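Ice-binding protein (Colwellia, PDB 3WP9) binds to the surface of ice crystals and inhibits their growth and ice recrystallization, which may protect membranes from freezing injury. Local coordinates at residues A[191-197]-A[209-215]; A[178-182]-A[198-202]; A[93-99]-A[112-118]; A[138-144]-A[165-171]. The contacts are given in a common frame with arbitrary orientation. Numbering follows the deposited sequence.

Contact 1 (A[191-197]-A[209-215]); sequences VNTGTTV and LQKNTIN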
loop_
_atom_site.group_PDB
_atom_site.type_symbol
_atom_site.label_atom_id
_atom_site.label_comp_id
_atom_site.label_asym_id
_atom_site.label_seq_id
_atom_site.Cartn_x
_atom_site.Cartn_y
_atom_site.Cartn_z
ATOM N N VAL A 191 -9.118 -4.592 0.258
ATOM C CA VAL A 191 -9.130 -4.242 1.697
ATOM C C VAL A 191 -10.601 -4.514 2.146
ATOM O O VAL A 191 -11.508 -3.964 1.569
ATOM C CB VAL A 191 -8.741 -2.787 1.894
ATOM C CG1 VAL A 191 -8.491 -2.573 3.386
ATOM C CG2 VAL A 191 -7.461 -2.477 1.159
ATOM N N ASN A 192 -10.801 -5.409 3.091
ATOM C CA ASN A 192 -12.143 -5.795 3.518
ATOM C C ASN A 192 -12.714 -4.903 4.631
ATOM O O ASN A 192 -11.992 -3.973 5.201
ATOM C CB ASN A 192 -12.185 -7.293 3.773
ATOM C CG ASN A 192 -12.430 -8.082 2.478
ATOM O OD1 ASN A 192 -12.585 -7.514 1.398
ATOM N ND2 ASN A 192 -12.537 -9.416 2.634
ATOM N N THR A 193 -13.952 -5.148 4.971
ATOM C CA THR A 193 -14.785 -4.198 5.737
ATOM C C THR A 193 -14.113 -3.689 7.019
ATOM O O THR A 193 -13.670 -4.503 7.868
ATOM C CB THR A 193 -16.030 -4.975 6.188
ATOM O OG1 THR A 193 -16.675 -5.524 5.019
ATOM C CG2 THR A 193 -17.002 -4.090 6.970
ATOM N N GLY A 194 -14.069 -2.351 7.117
ATOM C CA GLY A 194 -13.681 -1.740 8.389
ATOM C C GLY A 194 -12.217 -1.594 8.668
ATOM O O GLY A 194 -11.808 -0.910 9.669
ATOM N N THR A 195 -11.361 -2.153 7.818
ATOM C CA THR A 195 -9.934 -2.102 8.066
ATOM C C THR A 195 -9.346 -0.692 7.877
ATOM O O THR A 195 -9.819 0.116 7.083
ATOM C CB THR A 195 -9.266 -3.147 7.130
ATOM O OG1 THR A 195 -9.624 -4.422 7.661
ATOM C CG2 THR A 195 -7.725 -3.040 6.985
ATOM N N THR A 196 -8.276 -0.450 8.653
ATOM C CA THR A 196 -7.563 0.804 8.500
ATOM C C THR A 196 -6.179 0.533 7.893
ATOM O O THR A 196 -5.507 -0.489 8.233
ATOM C CB THR A 196 -7.266 1.337 9.903
ATOM O OG1 THR A 196 -8.516 1.666 10.504
ATOM C CG2 THR A 196 -6.363 2.630 9.827
ATOM N N VAL A 197 -5.815 1.393 6.943
ATOM C CA VAL A 197 -4.492 1.282 6.409
ATOM C C VAL A 197 -3.784 2.664 6.628
ATOM O O VAL A 197 -4.320 3.681 6.251
ATOM C CB VAL A 197 -4.525 1.006 4.890
ATOM C CG1 VAL A 197 -3.092 1.120 4.329
ATOM C CG2 VAL A 197 -5.188 -0.364 4.663
ATOM N N LEU A 209 -11.984 -1.311 -2.003
ATOM C CA LEU A 209 -12.116 -0.932 -0.601
ATOM C C LEU A 209 -13.507 -1.313 -0.139
ATOM O O LEU A 209 -14.484 -1.298 -0.951
ATOM C CB LEU A 209 -12.009 0.601 -0.422
ATOM C CG LEU A 209 -10.695 1.216 -0.976
ATOM C CD1 LEU A 209 -10.843 2.772 -0.745
ATOM C CD2 LEU A 209 -9.452 0.578 -0.313
ATOM N N GLN A 210 -13.612 -1.609 1.160
ATOM C CA GLN A 210 -14.908 -1.880 1.744
ATOM C C GLN A 210 -14.936 -1.156 3.085
ATOM O O GLN A 210 -14.367 -1.651 4.038
ATOM C CB GLN A 210 -15.210 -3.369 1.986
ATOM C CG GLN A 210 -15.300 -4.124 0.712
ATOM C CD GLN A 210 -15.401 -5.647 0.981
ATOM O OE1 GLN A 210 -15.500 -6.113 2.144
ATOM N NE2 GLN A 210 -15.226 -6.420 -0.083
ATOM N N LYS A 211 -15.673 -0.036 3.150
ATOM C CA LYS A 211 -15.829 0.703 4.439
ATOM C C LYS A 211 -14.478 0.919 5.208
ATOM O O LYS A 211 -14.351 0.499 6.356
ATOM C CB LYS A 211 -16.870 0.063 5.336
ATOM C CG LYS A 211 -18.216 -0.060 4.599
ATOM C CD LYS A 211 -19.265 -0.698 5.466
ATOM C CE LYS A 211 -20.661 -0.585 4.871
ATOM N NZ LYS A 211 -21.572 -1.619 5.485
ATOM N N ASN A 212 -13.475 1.474 4.526
ATOM C CA ASN A 212 -12.140 1.526 5.158
ATOM C C ASN A 212 -11.755 2.992 5.453
ATOM O O ASN A 212 -12.361 3.898 4.971
ATOM C CB ASN A 212 -11.079 1.006 4.213
ATOM C CG ASN A 212 -11.373 -0.442 3.777
ATOM O OD1 ASN A 212 -11.506 -0.731 2.546
ATOM N ND2 ASN A 212 -11.394 -1.347 4.764
ATOM N N THR A 213 -10.738 3.047 6.284
ATOM C CA THR A 213 -10.056 4.338 6.525
ATOM C C THR A 213 -8.678 4.112 5.976
ATOM O O THR A 213 -7.926 3.238 6.447
ATOM C CB THR A 213 -9.941 4.526 8.006
ATOM O OG1 THR A 213 -11.262 4.595 8.583
ATOM C CG2 THR A 213 -9.173 5.868 8.302
ATOM N N ILE A 214 -8.342 4.863 4.931
ATOM C CA ILE A 214 -7.078 4.755 4.307
ATOM C C ILE A 214 -6.357 6.116 4.477
ATOM O O ILE A 214 -6.849 7.125 3.911
ATOM C CB ILE A 214 -7.204 4.418 2.796
ATOM C CG1 ILE A 214 -8.178 3.196 2.542
ATOM C CG2 ILE A 214 -5.826 4.197 2.183
ATOM C CD1 ILE A 214 -7.774 1.826 3.019
ATOM N N ASN A 215 -5.222 6.083 5.204
ATOM C CA ASN A 215 -4.497 7.357 5.500
ATOM C C ASN A 215 -3.116 7.392 4.875
ATOM O O ASN A 215 -2.351 6.415 5.033
ATOM C CB ASN A 215 -4.267 7.455 6.998
ATOM C CG ASN A 215 -5.539 7.462 7.827
ATOM O OD1 ASN A 215 -6.485 8.150 7.496
ATOM N ND2 ASN A 215 -5.542 6.721 8.916
HETATM O O HOH W 1 -11.388 1.936 9.564
#
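V191 and V197 of 191-197 pack against L209 and I214 of 209-215: V191 CG2 lies 3.9 Å from L209 CD2, and V197 CG2 lies 3.8 Å from I214 CD1. All four also surround or approach a core that includes L201, so branched aliphatic chains suit the place. Between these apolar pairs N212 is buried yet polar, because it satisfies backbone: its ND2 donates to N192 O (2.7 Å) and T195 O (3.2 Å), while its OD1 accepts from Q210 N (2.7 Å). Here two neighbouring coils of the right-handed beta-helix round a corner. The outer coil edge at N192-T195 is a type II turn, whose positive phi at G194 favours glycine; G194 N donates to Q210 O at 3.2 Å. Beyond it the strands pair in parallel, with T213 N bonded to T195 O (3.2 Å), V197 N to T213 O (2.8 Å) and N215 N to V197 O (2.8 Å). On the partly exposed face T196 OG1 and T213 OG1 share a water, at 3.0 and 2.8 Å, which also donates to G194 O at 2.9 Å. By similarity T193-T196 forms an ice-binding motif and T193 an ice-binding site; T193 OG1 lies 3.2 Å from Q210 OE1.

Contact 2 (A[178-182]-A[198-202]); sequences SFEGI and NGRLL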
loop_
_atom_site.group_PDB
_atom_site.type_symbol
_atom_site.label_atom_id
_atom_site.label_comp_id
_atom_site.label_asym_id
_atom_site.label_seq_id
_atom_site.Cartn_x
_atom_site.Cartn_y
_atom_site.Cartn_z
ATOM N N SER A 178 -5.740 -3.730 10.857
ATOM C CA SER A 178 -4.970 -2.488 10.740
ATOM C C SER A 178 -3.608 -2.809 10.104
ATOM O O SER A 178 -2.929 -3.798 10.527
ATOM C CB SER A 178 -4.740 -1.935 12.158
ATOM O OG SER A 178 -4.173 -0.652 12.007
ATOM N N PHE A 179 -3.353 -2.069 9.034
ATOM C CA PHE A 179 -2.193 -2.362 8.217
ATOM C C PHE A 179 -1.346 -1.101 8.060
ATOM O O PHE A 179 -1.871 0.034 7.954
ATOM C CB PHE A 179 -2.654 -2.961 6.847
ATOM C CG PHE A 179 -1.499 -3.479 6.001
ATOM C CD1 PHE A 179 -1.083 -4.800 6.090
ATOM C CD2 PHE A 179 -0.869 -2.592 5.110
ATOM C CE1 PHE A 179 -0.022 -5.269 5.258
ATOM C CE2 PHE A 179 0.170 -3.042 4.310
ATOM C CZ PHE A 179 0.617 -4.355 4.424
ATOM N N GLU A 180 -0.034 -1.336 7.967
ATOM C CA GLU A 180 0.920 -0.220 7.847
ATOM C C GLU A 180 1.902 -0.495 6.714
ATOM O O GLU A 180 2.448 -1.606 6.631
ATOM C CB GLU A 180 1.799 -0.180 9.152
ATOM C CG GLU A 180 0.991 -0.047 10.477
ATOM C CD GLU A 180 0.521 1.360 10.718
ATOM O OE1 GLU A 180 1.117 2.349 10.195
ATOM O OE2 GLU A 180 -0.477 1.503 11.443
ATOM N N GLY A 181 2.138 0.507 5.914
ATOM C CA GLY A 181 3.211 0.440 4.964
ATOM C C GLY A 181 2.833 0.733 3.526
ATOM O O GLY A 181 1.694 1.063 3.207
ATOM N N ILE A 182 3.870 0.687 2.656
ATOM C CA ILE A 182 3.687 1.024 1.273
ATOM C C ILE A 182 3.456 -0.285 0.557
ATOM O O ILE A 182 4.306 -1.127 0.513
ATOM C CB ILE A 182 4.960 1.779 0.731
ATOM C CG1 ILE A 182 5.270 3.047 1.628
ATOM C CG2 ILE A 182 4.813 2.111 -0.766
ATOM C CD1 ILE A 182 4.249 4.125 1.663
ATOM N N ASN A 198 -2.586 2.639 7.211
ATOM C CA ASN A 198 -1.734 3.830 7.204
ATOM C C ASN A 198 -0.590 3.538 6.268
ATOM O O ASN A 198 0.265 2.676 6.564
ATOM C CB ASN A 198 -1.175 4.034 8.624
ATOM C CG ASN A 198 -2.260 4.467 9.590
ATOM O OD1 ASN A 198 -2.930 5.461 9.365
ATOM N ND2 ASN A 198 -2.482 3.658 10.656
ATOM N N GLY A 199 -0.642 4.153 5.103
ATOM C CA GLY A 199 0.164 3.669 4.028
ATOM C C GLY A 199 -0.262 4.170 2.700
ATOM O O GLY A 199 -1.011 5.139 2.585
ATOM N N ARG A 200 0.298 3.529 1.679
ATOM C CA ARG A 200 -0.088 3.849 0.321
ATOM C C ARG A 200 -0.392 2.506 -0.408
ATOM O O ARG A 200 0.296 1.540 -0.271
ATOM C CB ARG A 200 1.075 4.601 -0.407
ATOM C CG ARG A 200 1.412 5.923 0.291
ATOM C CD ARG A 200 2.510 6.666 -0.512
ATOM N NE ARG A 200 2.975 7.835 0.304
ATOM C CZ ARG A 200 2.295 8.979 0.444
ATOM N NH1 ARG A 200 1.134 9.239 -0.197
ATOM N NH2 ARG A 200 2.813 9.932 1.228
ATOM N N LEU A 201 -1.493 2.548 -1.161
ATOM C CA LEU A 201 -1.933 1.371 -1.920
ATOM C C LEU A 201 -1.699 1.631 -3.377
ATOM O O LEU A 201 -2.423 2.445 -3.987
ATOM C CB LEU A 201 -3.439 1.151 -1.652
ATOM C CG LEU A 201 -3.798 0.925 -0.153
ATOM C CD1 LEU A 201 -5.319 0.684 -0.058
ATOM C CD2 LEU A 201 -3.026 -0.227 0.510
ATOM N N LEU A 202 -0.606 1.032 -3.864
ATOM C CA LEU A 202 -0.068 1.272 -5.213
ATOM C C LEU A 202 -0.163 -0.021 -5.999
ATOM O O LEU A 202 0.703 -0.877 -5.961
ATOM C CB LEU A 202 1.410 1.807 -5.117
ATOM C CG LEU A 202 1.569 3.006 -4.159
ATOM C CD1 LEU A 202 3.052 3.410 -4.000
ATOM C CD2 LEU A 202 0.671 4.193 -4.432
#
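At this corner of the parallel beta-helix two successive coils bend together, at G181 in one and G199 in the other, passing from one sheet to the next. N198 is the most heavily covered residue. Both its backbone groups bond to 178-182, N198 N donating to F179 O (2.8 Å) and N198 O accepting from G181 N (2.9 Å), and its side chain uses both ends: ND2 donates to E180 OE2 at 3.0 Å, while OD1 turns to N215 ND2 in the following coil. An asparagine suits this buried place because it can both give and take a hydrogen bond. I182, beyond the corner, lies on the same face as N198 and R200, where its CD1 meets R200 CG at 3.6 Å and its CG2 meets L202 CD1 at 3.9 Å. The methylene part of R200 thus serves the apolar contact, while its NH1 bonds to F14 O. R200 N donates to G181 O at 3.2 Å, and that same oxygen sits 3.1 Å from G199 CA, so close that any beta carbon there would clash with G181 O.

Contact 3 (A[93-99]-A[112-118]); sequences PADHTEL and GVYKWSS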
loop_
_atom_site.group_PDB
_atom_site.type_symbol
_atom_site.label_atom_id
_atom_site.label_comp_id
_atom_site.label_asym_id
_atom_site.label_seq_id
_atom_site.Cartn_x
_atom_site.Cartn_y
_atom_site.Cartn_z
ATOM N N PRO A 93 21.715 -7.676 -0.191
ATOM C CA PRO A 93 21.294 -9.092 -0.067
ATOM C C PRO A 93 19.983 -9.135 0.757
ATOM O O PRO A 93 19.699 -8.145 1.451
ATOM C CB PRO A 93 22.442 -9.733 0.753
ATOM C CG PRO A 93 23.052 -8.567 1.502
ATOM C CD PRO A 93 22.852 -7.315 0.689
ATOM N N ALA A 94 19.257 -10.250 0.688
ATOM C CA ALA A 94 18.197 -10.505 1.694
ATOM C C ALA A 94 18.840 -10.867 3.004
ATOM O O ALA A 94 19.722 -11.729 3.066
ATOM C CB ALA A 94 17.269 -11.632 1.283
ATOM N N ASP A 95 18.354 -10.246 4.077
ATOM C CA ASP A 95 18.763 -10.539 5.452
ATOM C C ASP A 95 18.120 -11.800 6.009
ATOM O O ASP A 95 18.747 -12.507 6.788
ATOM C CB ASP A 95 18.402 -9.409 6.344
ATOM C CG ASP A 95 19.203 -8.177 6.081
ATOM O OD1 ASP A 95 20.359 -8.126 6.547
ATOM O OD2 ASP A 95 18.694 -7.239 5.446
ATOM N N HIS A 96 16.868 -12.092 5.619
ATOM C CA HIS A 96 16.162 -13.311 5.988
ATOM C C HIS A 96 15.408 -13.836 4.799
ATOM O O HIS A 96 14.824 -13.062 4.015
ATOM C CB HIS A 96 15.196 -13.061 7.164
ATOM C CG HIS A 96 15.843 -12.370 8.335
ATOM N ND1 HIS A 96 15.932 -10.990 8.438
ATOM C CD2 HIS A 96 16.445 -12.867 9.440
ATOM C CE1 HIS A 96 16.583 -10.671 9.543
ATOM N NE2 HIS A 96 16.873 -11.791 10.185
ATOM N N THR A 97 15.391 -15.136 4.676
ATOM C CA THR A 97 14.694 -15.771 3.599
ATOM C C THR A 97 13.777 -16.819 4.165
ATOM O O THR A 97 14.202 -17.649 5.011
ATOM C CB THR A 97 15.698 -16.367 2.571
ATOM O OG1 THR A 97 16.423 -17.414 3.228
ATOM C CG2 THR A 97 16.667 -15.311 2.141
ATOM N N GLU A 98 12.509 -16.803 3.742
ATOM C CA GLU A 98 11.538 -17.852 4.111
ATOM C C GLU A 98 11.240 -17.844 5.643
ATOM O O GLU A 98 10.988 -18.869 6.224
ATOM C CB GLU A 98 11.974 -19.282 3.685
ATOM C CG GLU A 98 12.518 -19.486 2.262
ATOM C CD GLU A 98 11.683 -18.949 1.096
ATOM O OE1 GLU A 98 10.583 -18.380 1.212
ATOM O OE2 GLU A 98 12.160 -19.046 -0.037
ATOM N N LEU A 99 11.320 -16.681 6.226
ATOM C CA LEU A 99 11.075 -16.516 7.651
ATOM C C LEU A 99 9.677 -17.008 7.995
ATOM O O LEU A 99 8.667 -16.595 7.370
ATOM C CB LEU A 99 11.229 -15.070 8.023
ATOM C CG LEU A 99 11.140 -14.664 9.482
ATOM C CD1 LEU A 99 12.217 -15.397 10.256
ATOM C CD2 LEU A 99 11.447 -13.190 9.525
ATOM N N GLY A 112 15.542 -4.477 7.696
ATOM C CA GLY A 112 16.222 -5.457 6.856
ATOM C C GLY A 112 15.449 -5.727 5.596
ATOM O O GLY A 112 14.317 -5.215 5.421
ATOM N N VAL A 113 16.062 -6.530 4.736
ATOM C CA VAL A 113 15.409 -7.065 3.534
ATOM C C VAL A 113 14.962 -8.479 3.802
ATOM O O VAL A 113 15.724 -9.347 4.221
ATOM C CB VAL A 113 16.350 -6.934 2.244
ATOM C CG1 VAL A 113 15.701 -7.606 1.021
ATOM C CG2 VAL A 113 16.676 -5.448 1.967
ATOM N N TYR A 114 13.657 -8.745 3.632
ATOM C CA TYR A 114 13.086 -10.046 3.867
ATOM C C TYR A 114 12.551 -10.546 2.561
ATOM O O TYR A 114 11.876 -9.804 1.841
ATOM C CB TYR A 114 11.924 -9.933 4.890
ATOM C CG TYR A 114 12.386 -9.535 6.285
ATOM C CD1 TYR A 114 12.688 -8.219 6.568
ATOM C CD2 TYR A 114 12.459 -10.479 7.316
ATOM C CE1 TYR A 114 13.111 -7.819 7.864
ATOM C CE2 TYR A 114 12.879 -10.090 8.623
ATOM C CZ TYR A 114 13.212 -8.772 8.853
ATOM O OH TYR A 114 13.628 -8.341 10.136
ATOM N N LYS A 115 12.771 -11.806 2.311
ATOM C CA LYS A 115 12.333 -12.391 1.058
ATOM C C LYS A 115 11.618 -13.705 1.282
ATOM O O LYS A 115 12.069 -14.576 2.055
ATOM C CB LYS A 115 13.563 -12.586 0.139
ATOM C CG LYS A 115 13.195 -13.321 -1.153
ATOM C CD LYS A 115 14.386 -13.549 -2.073
ATOM C CE LYS A 115 14.873 -12.215 -2.613
ATOM N NZ LYS A 115 13.857 -11.631 -3.546
ATOM N N TRP A 116 10.509 -13.893 0.550
ATOM C CA TRP A 116 9.784 -15.125 0.593
ATOM C C TRP A 116 9.509 -15.526 -0.835
ATOM O O TRP A 116 9.060 -14.689 -1.636
ATOM C CB TRP A 116 8.414 -14.964 1.277
ATOM C CG TRP A 116 8.533 -14.727 2.778
ATOM C CD1 TRP A 116 8.524 -15.694 3.770
ATOM C CD2 TRP A 116 8.660 -13.481 3.414
ATOM N NE1 TRP A 116 8.647 -15.077 5.021
ATOM C CE2 TRP A 116 8.712 -13.726 4.826
ATOM C CE3 TRP A 116 8.711 -12.155 2.952
ATOM C CZ2 TRP A 116 8.828 -12.696 5.740
ATOM C CZ3 TRP A 116 8.856 -11.120 3.882
ATOM C CH2 TRP A 116 8.905 -11.411 5.269
ATOM N N SER A 117 9.676 -16.793 -1.077
ATOM C CA SER A 117 9.410 -17.346 -2.406
ATOM C C SER A 117 7.965 -17.933 -2.446
ATOM O O SER A 117 7.547 -18.584 -3.390
ATOM C CB SER A 117 10.476 -18.395 -2.745
ATOM O OG SER A 117 10.331 -19.567 -1.950
ATOM N N SER A 118 7.182 -17.585 -1.440
ATOM C CA SER A 118 5.895 -18.171 -1.164
ATOM C C SER A 118 4.919 -17.003 -0.941
ATOM O O SER A 118 5.287 -15.828 -0.980
ATOM C CB SER A 118 5.978 -18.985 0.195
ATOM O OG SER A 118 6.426 -18.159 1.331
HETATM O O HOH W 2 8.449 -19.249 2.780
HETATM O O HOH W 3 11.942 -14.098 4.931
#
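H96 lies alongside the ring of Y114 with their planes only 17° apart, but the rings are slid sideways (centroids 4.7 Å), so they barely overlap. L99 fills in beyond, its CD2 3.5 Å from Y114 CE2 at the ring edge, and its CB packs 4.1 Å from W116 CZ2. W116 can lie in this apolar surrounding because its one polar atom is satisfied: NE1 donates to L99 O at 2.8 Å.

Strand 96-97 is one of the two edge strands, within the chain, of the long parallel sheet of the beta-helix, and 112-116 is its neighbour. The strands pair through K115 N to H96 O (2.9 Å) and E98 N to K115 O (2.8 Å), while V113 O accepts from both D95 N (2.8 Å) and H96 N (3.3 Å). D95 returns a bond through its carboxylate, V113 N donating to OD2 at 2.8 Å. G112 needs to be glycine here by its backbone angles alone, and a beta carbon would also sit tight against D95 OD2.

At the far end the E98 carboxylate binds S117, where the chain leaves strand 112-116: OE1 accepts from S117 N (2.9 Å) and OE2 from S117 OG (2.7 Å). A water donating to E98 OE1 (2.8 Å) and to S118 OG (2.7 Å) links these side chains, while a second water bridges K115 O and L99 N at 2.9 and 3.0 Å.

Contact 4 (A[138-144]-A[165-171]); sequences MQISGNL and WQVAGYT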
loop_
_atom_site.group_PDB
_atom_site.type_symbol
_atom_site.label_atom_id
_atom_site.label_comp_id
_atom_site.label_asym_id
_atom_site.label_seq_id
_atom_site.Cartn_x
_atom_site.Cartn_y
_atom_site.Cartn_z
ATOM N N MET A 138 9.927 -5.902 2.124
ATOM C CA MET A 138 9.341 -7.202 2.152
ATOM C C MET A 138 9.110 -7.679 0.714
ATOM O O MET A 138 8.259 -7.189 0.036
ATOM C CB MET A 138 8.024 -7.203 2.958
ATOM C CG MET A 138 8.076 -6.271 4.163
ATOM S SD MET A 138 9.166 -6.844 5.432
ATOM C CE MET A 138 8.393 -8.315 5.948
ATOM N N GLN A 139 9.842 -8.705 0.332
ATOM C CA GLN A 139 9.863 -9.169 -1.078
ATOM C C GLN A 139 9.082 -10.450 -1.142
ATOM O O GLN A 139 9.559 -11.503 -0.714
ATOM C CB GLN A 139 11.311 -9.429 -1.537
ATOM C CG GLN A 139 12.063 -8.163 -1.530
ATOM C CD GLN A 139 13.540 -8.406 -1.751
ATOM O OE1 GLN A 139 14.037 -9.510 -1.549
ATOM N NE2 GLN A 139 14.218 -7.407 -2.223
ATOM N N ILE A 140 7.821 -10.354 -1.624
ATOM C CA ILE A 140 6.900 -11.475 -1.564
ATOM C C ILE A 140 6.544 -11.959 -2.992
ATOM O O ILE A 140 5.894 -11.270 -3.746
ATOM C CB ILE A 140 5.610 -11.096 -0.759
ATOM C CG1 ILE A 140 6.022 -10.748 0.673
ATOM C CG2 ILE A 140 4.604 -12.241 -0.807
ATOM C CD1 ILE A 140 4.946 -9.886 1.330
ATOM N N SER A 141 6.941 -13.182 -3.294
ATOM C CA SER A 141 6.682 -13.675 -4.651
ATOM C C SER A 141 5.283 -14.292 -4.846
ATOM O O SER A 141 4.751 -14.422 -6.000
ATOM C CB SER A 141 7.849 -14.544 -5.132
ATOM O OG SER A 141 7.680 -15.815 -4.611
ATOM N N GLY A 142 4.623 -14.609 -3.717
ATOM C CA GLY A 142 3.263 -15.087 -3.688
ATOM C C GLY A 142 2.299 -13.916 -3.355
ATOM O O GLY A 142 2.507 -12.737 -3.720
ATOM N N ASN A 143 1.212 -14.255 -2.622
ATOM C CA ASN A 143 0.211 -13.258 -2.274
ATOM C C ASN A 143 0.459 -12.886 -0.827
ATOM O O ASN A 143 1.067 -13.681 -0.104
ATOM C CB ASN A 143 -1.161 -13.900 -2.306
ATOM C CG ASN A 143 -1.434 -14.551 -3.680
ATOM O OD1 ASN A 143 -1.245 -13.898 -4.696
ATOM N ND2 ASN A 143 -1.772 -15.820 -3.683
ATOM N N LEU A 144 0.013 -11.704 -0.508
ATOM C CA LEU A 144 0.071 -11.188 0.912
ATOM C C LEU A 144 -1.373 -11.182 1.461
ATOM O O LEU A 144 -2.219 -10.477 0.913
ATOM C CB LEU A 144 0.704 -9.843 0.940
ATOM C CG LEU A 144 0.607 -9.147 2.313
ATOM C CD1 LEU A 144 1.325 -10.047 3.375
ATOM C CD2 LEU A 144 1.172 -7.687 2.141
ATOM N N TRP A 165 6.162 -3.185 0.963
ATOM C CA TRP A 165 5.660 -4.540 0.711
ATOM C C TRP A 165 5.583 -4.673 -0.795
ATOM O O TRP A 165 4.767 -4.009 -1.458
ATOM C CB TRP A 165 4.260 -4.753 1.266
ATOM C CG TRP A 165 4.115 -4.460 2.795
ATOM C CD1 TRP A 165 3.836 -3.285 3.371
ATOM C CD2 TRP A 165 4.153 -5.445 3.799
ATOM N NE1 TRP A 165 3.697 -3.465 4.744
ATOM C CE2 TRP A 165 3.894 -4.787 5.021
ATOM C CE3 TRP A 165 4.370 -6.825 3.800
ATOM C CZ2 TRP A 165 3.860 -5.484 6.226
ATOM C CZ3 TRP A 165 4.323 -7.513 4.948
ATOM C CH2 TRP A 165 4.076 -6.828 6.182
ATOM N N GLN A 166 6.503 -5.459 -1.302
ATOM C CA GLN A 166 6.545 -5.756 -2.758
ATOM C C GLN A 166 5.902 -7.131 -2.952
ATOM O O GLN A 166 6.424 -8.138 -2.536
ATOM C CB GLN A 166 8.034 -5.708 -3.231
ATOM C CG GLN A 166 8.206 -6.201 -4.683
ATOM C CD GLN A 166 8.554 -7.675 -4.775
ATOM O OE1 GLN A 166 9.505 -8.173 -4.086
ATOM N NE2 GLN A 166 7.854 -8.373 -5.626
ATOM N N VAL A 167 4.721 -7.135 -3.593
ATOM C CA VAL A 167 3.891 -8.347 -3.638
ATOM C C VAL A 167 3.651 -8.649 -5.115
ATOM O O VAL A 167 3.027 -7.902 -5.866
ATOM C CB VAL A 167 2.543 -8.105 -2.917
ATOM C CG1 VAL A 167 1.730 -9.386 -2.909
ATOM C CG2 VAL A 167 2.811 -7.565 -1.445
ATOM N N ALA A 168 4.189 -9.781 -5.505
ATOM C CA ALA A 168 4.059 -10.198 -6.916
ATOM C C ALA A 168 2.695 -10.779 -7.255
ATOM O O ALA A 168 2.326 -10.783 -8.446
ATOM C CB ALA A 168 5.216 -11.167 -7.249
ATOM N N GLY A 169 1.947 -11.284 -6.238
ATOM C CA GLY A 169 0.555 -11.745 -6.359
ATOM C C GLY A 169 -0.425 -10.676 -6.044
ATOM O O GLY A 169 -0.287 -9.530 -6.544
ATOM N N TYR A 170 -1.486 -11.010 -5.283
ATOM C CA TYR A 170 -2.415 -9.960 -4.858
ATOM C C TYR A 170 -2.085 -9.685 -3.366
ATOM O O TYR A 170 -1.466 -10.473 -2.709
ATOM C CB TYR A 170 -3.876 -10.378 -4.959
ATOM C CG TYR A 170 -4.213 -11.662 -4.173
ATOM C CD1 TYR A 170 -4.389 -11.616 -2.785
ATOM C CD2 TYR A 170 -4.334 -12.893 -4.786
ATOM C CE1 TYR A 170 -4.689 -12.743 -2.056
ATOM C CE2 TYR A 170 -4.620 -14.062 -4.077
ATOM C CZ TYR A 170 -4.796 -14.034 -2.705
ATOM O OH TYR A 170 -5.012 -15.184 -1.904
ATOM N N THR A 171 -2.608 -8.591 -2.901
ATOM C CA THR A 171 -2.639 -8.284 -1.426
ATOM C C THR A 171 -4.130 -8.264 -1.000
ATOM O O THR A 171 -4.931 -7.576 -1.672
ATOM C CB THR A 171 -2.049 -6.909 -1.251
ATOM O OG1 THR A 171 -0.684 -6.969 -1.651
ATOM C CG2 THR A 171 -2.098 -6.548 0.236
#
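W165 begins the segment with its broad indole against residues of 138-144: M138 CG sits over the six-membered ring, 4.0 Å from its centroid, a CH-pi contact, and M138 SD lies 5.1 Å from the centroid of the same W165 six-membered ring, a Met-aromatic contact, while L144 CD2 comes within 3.7 Å of W165 CE3. Q166 continues the parallel pairing, its N donating to M138 O and its O accepting from I140 N, both at 2.8 Å. V167 turns inward again, CG2 lying 4.2 Å from I140 CD1 and 3.9 Å from L144 CB. A168 N bonds to I140 O at 2.9 Å, and at G169, whose N donates to G142 O at 3.0 Å, a side chain would collide with N143 OD1. Y170 N donates to N143 OD1 at 3.0 Å, and N143 CB rests over the tyrosine face, 3.7 Å from the centroid; L144 N donates to Y170 O at 2.9 Å. T171 then pairs beside L144, where the next sheet of the beta-helix begins. Around these two neighbouring coils, strand 112-116 flanks M138 and I140, V120 and I122 of strand 120-122 meet I140, L144 and W165, and helix 71-89 covers the opposite face, with Y85 bonded to Q166.

The four contacts run along the stacked coils of one beta-helix. Contact 3 lies at one end, and contact 4 abuts it, Y114 O lying 2.8 Å from Q139 N. Contact 2 touches contact 4 where I182 O meets W165 N at 2.8 Å, and it crosses contact 1 in sequence, with T196 O lying 2.8 Å from F179 N and N215 O lying 2.8 Å from G199 N. Contacts 2, 3 and 4 all reach the same long parallel sheet. Contact 1, which by similarity holds an ice-binding motif, lies across the chain centre from contact 3: their centres are 28 Å apart and their nearest atoms about 17 Å.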